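PDB 4FH0: caspase recruitment domain-containing protein 19 from Homo sapiens, which associates with BCL10 through CARD-CARD interaction and plays a role in inhibiting BCL10-induced NF-kappa-B activation, its caspase recruitment domain being the part described here. Local coordinates for residues 19-24 against 58-63; 30-35 against 86-91; 9-14 against 79-84. The protein carries 2 engineered substitutions. One frame throughout, in Å; residues are numbered along the deposited sequence. Where two conformers were deposited one is given.

All three interactions lie within one caspase recruitment domain and differ in burial. Interaction 2 is a surface contact, in which helix 26-37 meets the end of helix 75-88 through a histidine ring. Interaction 1 is partly buried: a loop lies on the start of helix 59-73, with polar groups on its outer side and leucines inside. Interaction 3 is buried and joins helix 7-18 to helix 75-88, the helix it shares with interaction 2, by a tyrosine that combines stacking with a hydrogen bond. Leu24 touches Ala89 and Ile32 to link interactions 1 and 2, while Ile32 and Gln35 reach Phe81 and Ala84 to link interactions 2 and 3.

Interaction 1 (19-24 against 58-63); sequences TGHGRL and SLRVRL. With SO4 (sulfate ion), chain D.
In this caspase recruitment domain, the loop joining helix 7-18 to helix 26-37 rests on the first turn of helix 59-73, with Thr19, His21 and Leu24 meeting Leu59, Arg60 and Leu63. Arg60 does most of the polar work. Its CG is anti to the backbone N (chi1 179°) and the chain runs on extended, carrying NE to the loop, where it gives Thr19 O a weak hydrogen bond of 3.0 Å, bent to 129° at the hydrogen. On the way, Arg60 CD passes over one face of the His21 ring in a CH-pi contact, 3.8 Å from the centroid and displaced toward the rim. A long arginine suits this place because its methylenes can cover a ring while NE reaches a backbone carbonyl and NH2 a water. That water, water 1, donates to Thr19 OG1, which also bonds to Thr15 O. His21 is the second residue of a type II beta turn from Gly20 to Arg23. Gly22 has the positive phi this turn position demands, where a CB would jam against the preceding carbonyl. Arg23 NE and NH2 donate to O2 and O1 of a sulfate, probably from the crystallisation liquor. The inner side is apolar: Leu24 CD1 lies 4.1 Å from Leu63 CD1, and Thr19 CG2 packs on Leu63 CB. Nearby, the Leu59 CD2 methyl sits beside a backbone carbonyl, 3.5 Å from Leu24 O. Leu24, Leu59 and Leu63 all pack on Val29 of helix 26-37, while Leu24 also touches Leu92 of helix 90-95.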
loop_
_atom_site.group_PDB
_atom_site.type_symbol
_atom_site.label_atom_id
_atom_site.label_comp_id
_atom_site.label_asym_id
_atom_site.label_seq_id
_atom_site.Cartn_x
_atom_site.Cartn_y
_atom_site.Cartn_z
ATOM N N THR A 19 5.899 6.783 -1.030
ATOM C CA THR A 19 5.013 7.922 -0.774
ATOM C C THR A 19 5.492 9.194 -1.475
ATOM O O THR A 19 4.849 10.225 -1.400
ATOM C CB THR A 19 4.848 8.189 0.724
ATOM O OG1 THR A 19 6.120 8.475 1.320
ATOM C CG2 THR A 19 4.205 6.979 1.428
ATOM N N GLY A 20 6.615 9.129 -2.177
ATOM C CA GLY A 20 7.074 10.295 -2.914
ATOM C C GLY A 20 6.107 10.676 -4.010
ATOM O O GLY A 20 5.553 9.809 -4.680
ATOM N N HIS A 21 5.912 11.971 -4.225
ATOM C CA HIS A 21 4.970 12.401 -5.243
ATOM C C HIS A 21 5.345 11.846 -6.597
ATOM O O HIS A 21 6.516 11.878 -6.974
ATOM C CB HIS A 21 4.929 13.917 -5.338
ATOM C CG HIS A 21 4.364 14.570 -4.130
ATOM N ND1 HIS A 21 5.153 15.201 -3.196
ATOM C CD2 HIS A 21 3.092 14.660 -3.679
ATOM C CE1 HIS A 21 4.384 15.688 -2.239
ATOM N NE2 HIS A 21 3.129 15.377 -2.511
ATOM N N GLY A 22 4.343 11.334 -7.313
ATOM C CA GLY A 22 4.532 10.776 -8.638
ATOM C C GLY A 22 4.786 9.274 -8.655
ATOM O O GLY A 22 4.681 8.631 -9.688
ATOM N N ARG A 23 5.085 8.675 -7.524
ATOM C CA ARG A 23 5.441 7.258 -7.545
ATOM C C ARG A 23 4.233 6.350 -7.776
ATOM O O ARG A 23 4.316 5.407 -8.565
ATOM C CB ARG A 23 6.222 6.928 -6.294
ATOM C CG ARG A 23 7.627 7.675 -6.308
ATOM C CD ARG A 23 8.637 6.702 -6.605
ATOM N NE ARG A 23 9.942 7.266 -6.917
ATOM C CZ ARG A 23 10.765 7.868 -6.063
ATOM N NH1 ARG A 23 10.412 8.130 -4.809
ATOM N NH2 ARG A 23 11.959 8.228 -6.497
ATOM N N LEU A 24 3.125 6.651 -7.109
ATOM C CA LEU A 24 1.892 5.921 -7.294
ATOM C C LEU A 24 0.806 6.903 -7.707
ATOM O O LEU A 24 0.678 7.998 -7.151
ATOM C CB LEU A 24 1.486 5.203 -6.010
ATOM C CG LEU A 24 2.289 3.951 -5.694
ATOM C CD1 LEU A 24 2.055 3.531 -4.261
ATOM C CD2 LEU A 24 1.900 2.838 -6.652
ATOM N N SER A 58 -5.716 14.306 0.283
ATOM C CA SER A 58 -4.598 14.175 -0.656
ATOM C C SER A 58 -4.095 12.733 -0.698
ATOM O O SER A 58 -4.046 12.027 0.313
ATOM C CB SER A 58 -3.429 15.100 -0.321
ATOM O OG SER A 58 -2.546 14.507 0.610
ATOM N N LEU A 59 -3.730 12.303 -1.895
ATOM C CA LEU A 59 -3.263 10.944 -2.099
ATOM C C LEU A 59 -2.065 10.623 -1.208
ATOM O O LEU A 59 -2.015 9.546 -0.617
ATOM C CB LEU A 59 -2.945 10.729 -3.573
ATOM C CG LEU A 59 -2.452 9.335 -3.901
ATOM C CD1 LEU A 59 -3.494 8.293 -3.588
ATOM C CD2 LEU A 59 -2.084 9.301 -5.368
ATOM N N ARG A 60 -1.118 11.554 -1.080
ATOM C CA ARG A 60 0.072 11.260 -0.284
ATOM C C ARG A 60 -0.296 11.030 1.195
ATOM O O ARG A 60 0.270 10.147 1.853
ATOM C CB ARG A 60 1.130 12.355 -0.410
ATOM C CG ARG A 60 2.395 12.105 0.416
ATOM C CD ARG A 60 3.615 12.874 -0.130
ATOM N NE ARG A 60 4.872 12.477 0.519
ATOM C CZ ARG A 60 5.297 12.959 1.683
ATOM N NH1 ARG A 60 4.570 13.859 2.339
ATOM N NH2 ARG A 60 6.444 12.537 2.204
ATOM N N VAL A 61 -1.232 11.824 1.712
ATOM C CA VAL A 61 -1.660 11.679 3.097
ATOM C C VAL A 61 -2.310 10.307 3.284
ATOM O O VAL A 61 -1.995 9.591 4.246
ATOM C CB VAL A 61 -2.613 12.822 3.510
ATOM C CG1 VAL A 61 -3.329 12.499 4.842
ATOM C CG2 VAL A 61 -1.828 14.111 3.623
ATOM N N ARG A 62 -3.207 9.931 2.372
ATOM C CA ARG A 62 -3.842 8.623 2.432
ATOM C C ARG A 62 -2.801 7.510 2.339
ATOM O O ARG A 62 -2.891 6.529 3.070
ATOM C CB ARG A 62 -4.899 8.502 1.344
ATOM C CG ARG A 62 -6.139 9.300 1.654
ATOM C CD ARG A 62 -7.166 9.168 0.567
ATOM N NE ARG A 62 -6.913 10.015 -0.591
ATOM C CZ ARG A 62 -6.890 9.620 -1.861
ATOM N NH1 ARG A 62 -7.006 8.341 -2.180
ATOM N NH2 ARG A 62 -6.722 10.530 -2.820
ATOM N N LEU A 63 -1.805 7.663 1.477
ATOM C CA LEU A 63 -0.782 6.616 1.347
ATOM C C LEU A 63 0.044 6.487 2.608
ATOM O O LEU A 63 0.344 5.388 3.040
ATOM C CB LEU A 63 0.151 6.879 0.176
ATOM C CG LEU A 63 -0.257 6.303 -1.142
ATOM C CD1 LEU A 63 0.747 6.802 -2.170
ATOM C CD2 LEU A 63 -0.272 4.774 -1.059
HETATM S S SO4 D . 10.901 8.574 -10.250
HETATM O O1 SO4 D . 12.106 8.307 -9.479
HETATM O O2 SO4 D . 9.789 7.723 -9.776
HETATM O O3 SO4 D . 10.504 9.956 -9.973
HETATM O O4 SO4 D . 11.120 8.405 -11.681
HETATM O O HOH W 1 8.151 10.833 0.477
#

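Interaction 2 (30-35 against 86-91); sequences DRIILQ and YIHAQP
In the helical bundle of the CARD fold, helix 26-37 packs against the last turn of helix 75-88, where Arg31, Ile32 and Gln35 receive His88 and Ile87 just before the helix ends at Ala89, the N-cap of helix 90-95. The His88 ring is held between two aliphatic groups. Arg31 CB lies over the centre of one face, 3.6 Å from the centroid in a CH-pi contact, and CG2 of the adjacent Ile87 lies over the centre of the opposite face. The faces pack against aliphatic carbons, and the N-H at the edge makes the polar contact. There His88 NE2 donates to Gln35 OE1 at 3.2 Å, with a fairly straight N-H...O angle of 158°; the oxygen lies close to the ring plane, while the amide is turned 36° from it. Gln35 bends at chi2 (65°), which turns CD toward the His88 edge. Ile87 CD1 then packs against that amide carbon, 4.0 Å from Gln35 CD. Deeper in, the side chains of His88 and Ile32 run past one another in opposite senses, with His88 CB 4.0 Å from Ile32 CG1. Histidine fits here because it offers two flat pi faces for CH groups to pack on and an N-H at its rim. An alanine here would probably leave Gln35 OE1 without its donor and open a gap between Arg31 CB and Ile87 CG2. Arg31 CD still lies beside His88 ND1; the guanidinium leads away, and there water 2 accepts from Arg31 NH1 at 3.1 Å and donates to His88 O at 2.7 Å.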
loop_
_atom_site.group_PDB
_atom_site.type_symbol
_atom_site.label_atom_id
_atom_site.label_comp_id
_atom_site.label_asym_id
_atom_site.label_seq_id
_atom_site.Cartn_x
_atom_site.Cartn_y
_atom_site.Cartn_z
ATOM N N ASP A 30 -5.924 2.991 -5.897
ATOM C CA ASP A 30 -7.283 2.495 -5.781
ATOM C C ASP A 30 -7.336 0.994 -6.030
ATOM O O ASP A 30 -8.056 0.274 -5.322
ATOM C CB ASP A 30 -8.194 3.232 -6.757
ATOM C CG ASP A 30 -8.313 4.700 -6.441
ATOM O OD1 ASP A 30 -7.841 5.155 -5.353
ATOM O OD2 ASP A 30 -8.865 5.398 -7.311
ATOM N N ARG A 31 -6.590 0.515 -7.025
ATOM C CA ARG A 31 -6.590 -0.912 -7.319
ATOM C C ARG A 31 -5.891 -1.720 -6.233
ATOM O O ARG A 31 -6.297 -2.844 -5.949
ATOM C CB ARG A 31 -5.940 -1.177 -8.663
ATOM C CG ARG A 31 -6.781 -0.640 -9.791
ATOM C CD ARG A 31 -6.073 -0.748 -11.084
ATOM N NE ARG A 31 -6.937 -0.344 -12.178
ATOM C CZ ARG A 31 -6.508 0.076 -13.362
ATOM N NH1 ARG A 31 -5.210 0.194 -13.627
ATOM N NH2 ARG A 31 -7.389 0.404 -14.284
ATOM N N ILE A 32 -4.830 -1.164 -5.642
ATOM C CA ILE A 32 -4.159 -1.809 -4.538
ATOM C C ILE A 32 -5.120 -1.956 -3.354
ATOM O O ILE A 32 -5.177 -3.012 -2.718
ATOM C CB ILE A 32 -2.907 -1.005 -4.150
ATOM C CG1 ILE A 32 -1.844 -1.175 -5.250
ATOM C CG2 ILE A 32 -2.356 -1.463 -2.820
ATOM C CD1 ILE A 32 -0.671 -0.198 -5.169
ATOM N N ILE A 33 -5.867 -0.903 -3.057
ATOM C CA ILE A 33 -6.822 -0.944 -1.967
ATOM C C ILE A 33 -7.862 -2.032 -2.222
ATOM O O ILE A 33 -8.215 -2.807 -1.323
ATOM C CB ILE A 33 -7.471 0.416 -1.775
ATOM C CG1 ILE A 33 -6.471 1.342 -1.094
ATOM C CG2 ILE A 33 -8.758 0.318 -0.941
ATOM C CD1 ILE A 33 -6.821 2.782 -1.244
ATOM N N LEU A 34 -8.342 -2.114 -3.458
ATOM C CA LEU A 34 -9.311 -3.154 -3.792
ATOM C C LEU A 34 -8.730 -4.552 -3.623
ATOM O O LEU A 34 -9.387 -5.443 -3.096
ATOM C CB LEU A 34 -9.850 -2.951 -5.184
ATOM C CG LEU A 34 -10.805 -1.759 -5.198
ATOM C CD1 LEU A 34 -11.277 -1.536 -6.602
ATOM C CD2 LEU A 34 -11.981 -1.990 -4.266
ATOM N N GLN A 35 -7.486 -4.729 -4.027
ATOM C CA GLN A 35 -6.798 -5.997 -3.854
ATOM C C GLN A 35 -6.730 -6.396 -2.377
ATOM O O GLN A 35 -6.869 -7.562 -2.037
ATOM C CB GLN A 35 -5.386 -5.883 -4.413
ATOM C CG GLN A 35 -4.717 -7.190 -4.606
ATOM C CD GLN A 35 -5.436 -7.988 -5.664
ATOM O OE1 GLN A 35 -5.836 -7.457 -6.707
ATOM N NE2 GLN A 35 -5.633 -9.239 -5.394
ATOM N N TYR A 86 2.994 -5.492 -6.676
ATOM C CA TYR A 86 3.427 -6.225 -7.867
ATOM C C TYR A 86 2.323 -6.272 -8.912
ATOM O O TYR A 86 2.552 -6.009 -10.101
ATOM C CB TYR A 86 3.851 -7.662 -7.532
ATOM C CG TYR A 86 3.936 -8.524 -8.774
ATOM C CD1 TYR A 86 4.980 -8.400 -9.656
ATOM C CD2 TYR A 86 2.945 -9.439 -9.063
ATOM C CE1 TYR A 86 5.034 -9.158 -10.802
ATOM C CE2 TYR A 86 2.987 -10.213 -10.207
ATOM C CZ TYR A 86 4.033 -10.064 -11.073
ATOM O OH TYR A 86 4.116 -10.822 -12.214
ATOM N N ILE A 87 1.115 -6.595 -8.490
ATOM C CA ILE A 87 0.008 -6.735 -9.456
ATOM C C ILE A 87 -0.318 -5.410 -10.154
ATOM O O ILE A 87 -0.481 -5.382 -11.384
ATOM C CB ILE A 87 -1.278 -7.292 -8.783
ATOM C CG1 ILE A 87 -1.011 -8.706 -8.275
ATOM C CG2 ILE A 87 -2.475 -7.246 -9.758
ATOM C CD1 ILE A 87 -2.092 -9.233 -7.381
ATOM N N HIS A 88 -0.429 -4.325 -9.378
ATOM C CA HIS A 88 -0.953 -3.064 -9.903
ATOM C C HIS A 88 0.057 -1.951 -10.173
ATOM O O HIS A 88 -0.302 -0.929 -10.759
ATOM C CB HIS A 88 -2.058 -2.564 -8.970
ATOM C CG HIS A 88 -3.218 -3.497 -8.903
ATOM N ND1 HIS A 88 -3.998 -3.776 -10.005
ATOM C CD2 HIS A 88 -3.709 -4.243 -7.888
ATOM C CE1 HIS A 88 -4.934 -4.641 -9.666
ATOM N NE2 HIS A 88 -4.773 -4.953 -8.391
ATOM N N ALA A 89 1.289 -2.119 -9.761
ATOM C CA ALA A 89 2.342 -1.141 -9.980
ATOM C C ALA A 89 3.687 -1.797 -10.183
ATOM O O ALA A 89 4.585 -1.508 -9.550
ATOM C CB ALA A 89 2.432 -0.160 -8.810
ATOM N N GLN A 90 3.745 -2.732 -11.106
ATOM C CA GLN A 90 4.947 -3.534 -11.257
ATOM C C GLN A 90 6.247 -2.744 -11.449
ATOM O O GLN A 90 7.252 -3.087 -10.845
ATOM C CB GLN A 90 4.760 -4.587 -12.352
ATOM C CG GLN A 90 5.839 -5.655 -12.320
ATOM C CD GLN A 90 7.072 -5.281 -13.102
ATOM O OE1 GLN A 90 7.005 -4.557 -14.102
ATOM N NE2 GLN A 90 8.224 -5.754 -12.631
ATOM N N PRO A 91 6.235 -1.698 -12.283
ATOM C CA PRO A 91 7.481 -0.947 -12.441
ATOM C C PRO A 91 8.008 -0.403 -11.116
ATOM O O PRO A 91 9.194 -0.500 -10.804
ATOM C CB PRO A 91 7.078 0.167 -13.399
ATOM C CG PRO A 91 6.005 -0.455 -14.211
ATOM C CD PRO A 91 5.213 -1.267 -13.246
HETATM O O HOH W 2 -2.615 -0.236 -12.057
#

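Interaction 3 (9-14 against 79-84); sequences DRLVQD and QEFYRA. With SO4 (sulfate ion), chain C.
Tyr82 points its ring across to helix 7-18, where Arg10 covers one face and Asp14 takes the hydroxyl. The Arg10 guanidinium lies nearly flat on the ring, the planes 27° apart and the centres 4.5 Å from each other. It is displaced toward the rim, with Tyr82 CE2 beneath it, and the pairing is both a stack and a cation-pi interaction. A bend at chi3 turns NE out of the extended line of the chain, and this NE is bonded to Ser98 OG, which holds the group in place. At the tip of the tyrosine, OH donates a short 2.6 Å hydrogen bond to Asp14 OD2. The carboxylate is turned 61° from the ring and is approached from its anti side, somewhat out of its plane, while OD2 itself lies in the ring plane. OD2 also bonds to Ser98 OG, so it has two hydroxyl partners, and OD1 is bonded elsewhere as well, which would be expected to favour the charged form of the buried acid. Such a tyrosine bridges the helices of a CARD bundle well, being long enough to span segments whose axes come no closer than 10.7 Å and cross at 58°. Leu11 fills the apolar part of the interface: its CD1 lies 3.7 Å from Phe81 CE2 and 4.0 Å from Tyr82 CE1, its side chain crossing that of Phe81 at about a right angle. Leu11 and Phe81 both continue into the core against Leu70 and the engineered Met67 of helix 59-73. Outside the stack a sulfate ion, probably from the crystallisation liquor, meets the guanidinium at its edge. Arg10 NH1 donates to its O1 and O2, and NH2 to O1, with Tyr7, His93 and Arg99 also bonded to the sulfate.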
loop_
_atom_site.group_PDB
_atom_site.type_symbol
_atom_site.label_atom_id
_atom_site.label_comp_id
_atom_site.label_asym_id
_atom_site.label_seq_id
_atom_site.Cartn_x
_atom_site.Cartn_y
_atom_site.Cartn_z
ATOM N N ASP A 9 9.855 -4.857 7.910
ATOM C CA ASP A 9 11.101 -4.088 7.767
ATOM C C ASP A 9 11.240 -3.515 6.362
ATOM O O ASP A 9 11.637 -2.361 6.187
ATOM C CB ASP A 9 12.360 -4.927 8.047
ATOM C CG ASP A 9 12.432 -5.458 9.433
ATOM O OD1 ASP A 9 12.133 -4.710 10.388
ATOM O OD2 ASP A 9 12.812 -6.649 9.547
ATOM N N ARG A 10 10.882 -4.303 5.357
ATOM C CA ARG A 10 10.957 -3.820 3.986
ATOM C C ARG A 10 10.048 -2.613 3.808
ATOM O O ARG A 10 10.436 -1.602 3.212
ATOM C CB ARG A 10 10.574 -4.927 2.998
ATOM C CG ARG A 10 11.613 -6.025 2.917
ATOM C CD ARG A 10 11.274 -7.054 1.844
ATOM N NE ARG A 10 11.250 -6.433 0.533
ATOM C CZ ARG A 10 10.646 -6.926 -0.540
ATOM N NH1 ARG A 10 10.014 -8.089 -0.494
ATOM N NH2 ARG A 10 10.682 -6.234 -1.659
ATOM N N LEU A 11 8.829 -2.701 4.323
ATOM C CA LEU A 11 7.872 -1.616 4.132
ATOM C C LEU A 11 8.350 -0.334 4.805
ATOM O O LEU A 11 8.213 0.759 4.237
ATOM C CB LEU A 11 6.473 -1.999 4.616
ATOM C CG LEU A 11 5.373 -1.063 4.105
ATOM C CD1 LEU A 11 5.335 -1.020 2.572
ATOM C CD2 LEU A 11 4.029 -1.456 4.662
ATOM N N VAL A 12 8.897 -0.456 6.008
ATOM C CA VAL A 12 9.464 0.708 6.677
ATOM C C VAL A 12 10.551 1.311 5.810
ATOM O O VAL A 12 10.588 2.524 5.611
ATOM C CB VAL A 12 10.011 0.330 8.069
ATOM C CG1 VAL A 12 10.956 1.422 8.617
ATOM C CG2 VAL A 12 8.859 0.063 9.021
ATOM N N GLN A 13 11.430 0.468 5.281
ATOM C CA GLN A 13 12.516 0.951 4.438
ATOM C C GLN A 13 11.986 1.665 3.192
ATOM O O GLN A 13 12.473 2.727 2.841
ATOM C CB GLN A 13 13.448 -0.186 4.002
ATOM C CG GLN A 13 14.619 0.308 3.168
ATOM C CD GLN A 13 15.534 -0.808 2.659
ATOM O OE1 GLN A 13 15.389 -1.977 3.027
ATOM N NE2 GLN A 13 16.460 -0.446 1.774
ATOM N N ASP A 14 10.976 1.084 2.556
ATOM C CA ASP A 14 10.460 1.574 1.287
ATOM C C ASP A 14 9.478 2.731 1.386
ATOM O O ASP A 14 9.102 3.291 0.360
ATOM C CB ASP A 14 9.750 0.429 0.551
ATOM C CG ASP A 14 10.700 -0.622 0.023
ATOM O OD1 ASP A 14 11.895 -0.312 -0.169
ATOM O OD2 ASP A 14 10.249 -1.760 -0.241
ATOM N N GLN A 79 3.138 -8.255 3.676
ATOM C CA GLN A 79 3.346 -9.188 2.571
ATOM C C GLN A 79 2.269 -9.036 1.496
ATOM O O GLN A 79 2.574 -8.975 0.302
ATOM C CB GLN A 79 3.363 -10.620 3.102
ATOM C CG GLN A 79 3.572 -11.640 2.002
ATOM C CD GLN A 79 3.845 -13.051 2.519
ATOM O OE1 GLN A 79 3.635 -13.366 3.691
ATOM N NE2 GLN A 79 4.331 -13.901 1.635
ATOM N N GLU A 80 1.010 -8.945 1.915
ATOM C CA GLU A 80 -0.075 -8.787 0.964
ATOM C C GLU A 80 0.043 -7.468 0.221
ATOM O O GLU A 80 -0.272 -7.401 -0.959
ATOM C CB GLU A 80 -1.433 -8.917 1.663
ATOM C CG GLU A 80 -1.680 -10.293 2.250
ATOM C CD GLU A 80 -1.738 -11.397 1.194
ATOM O OE1 GLU A 80 -2.098 -11.129 0.027
ATOM O OE2 GLU A 80 -1.429 -12.547 1.543
ATOM N N PHE A 81 0.478 -6.415 0.904
ATOM C CA PHE A 81 0.692 -5.153 0.225
ATOM C C PHE A 81 1.707 -5.315 -0.907
ATOM O O PHE A 81 1.497 -4.811 -2.005
ATOM C CB PHE A 81 1.149 -4.059 1.189
ATOM C CG PHE A 81 1.547 -2.813 0.486
ATOM C CD1 PHE A 81 0.592 -1.929 0.012
ATOM C CD2 PHE A 81 2.881 -2.531 0.267
ATOM C CE1 PHE A 81 0.977 -0.769 -0.667
ATOM C CE2 PHE A 81 3.252 -1.408 -0.443
ATOM C CZ PHE A 81 2.305 -0.519 -0.896
ATOM N N TYR A 82 2.828 -5.992 -0.650
ATOM C CA TYR A 82 3.830 -6.165 -1.699
ATOM C C TYR A 82 3.278 -6.947 -2.873
ATOM O O TYR A 82 3.605 -6.654 -4.018
ATOM C CB TYR A 82 5.112 -6.792 -1.172
ATOM C CG TYR A 82 5.999 -5.750 -0.517
ATOM C CD1 TYR A 82 5.951 -5.511 0.844
ATOM C CD2 TYR A 82 6.859 -4.980 -1.271
ATOM C CE1 TYR A 82 6.746 -4.537 1.421
ATOM C CE2 TYR A 82 7.671 -4.018 -0.693
ATOM C CZ TYR A 82 7.607 -3.784 0.645
ATOM O OH TYR A 82 8.383 -2.797 1.234
ATOM N N ARG A 83 2.443 -7.942 -2.608
ATOM C CA ARG A 83 1.833 -8.664 -3.705
ATOM C C ARG A 83 0.912 -7.742 -4.503
ATOM O O ARG A 83 0.928 -7.739 -5.735
ATOM C CB ARG A 83 1.071 -9.891 -3.217
ATOM C CG ARG A 83 0.326 -10.563 -4.388
ATOM C CD ARG A 83 -0.050 -11.987 -4.074
ATOM N NE ARG A 83 -1.031 -12.548 -5.011
ATOM C CZ ARG A 83 -2.347 -12.452 -4.844
ATOM N NH1 ARG A 83 -2.838 -11.805 -3.792
ATOM N NH2 ARG A 83 -3.177 -12.997 -5.714
ATOM N N ALA A 84 0.126 -6.922 -3.818
ATOM C CA ALA A 84 -0.777 -5.997 -4.495
ATOM C C ALA A 84 -0.008 -4.979 -5.329
ATOM O O ALA A 84 -0.429 -4.579 -6.426
ATOM C CB ALA A 84 -1.671 -5.287 -3.463
HETATM S S SO4 C . 7.907 -9.084 -3.368
HETATM O O1 SO4 C . 8.389 -7.715 -3.154
HETATM O O2 SO4 C . 8.268 -9.909 -2.220
HETATM O O3 SO4 C . 6.469 -9.094 -3.605
HETATM O O4 SO4 C . 8.557 -9.637 -4.572
#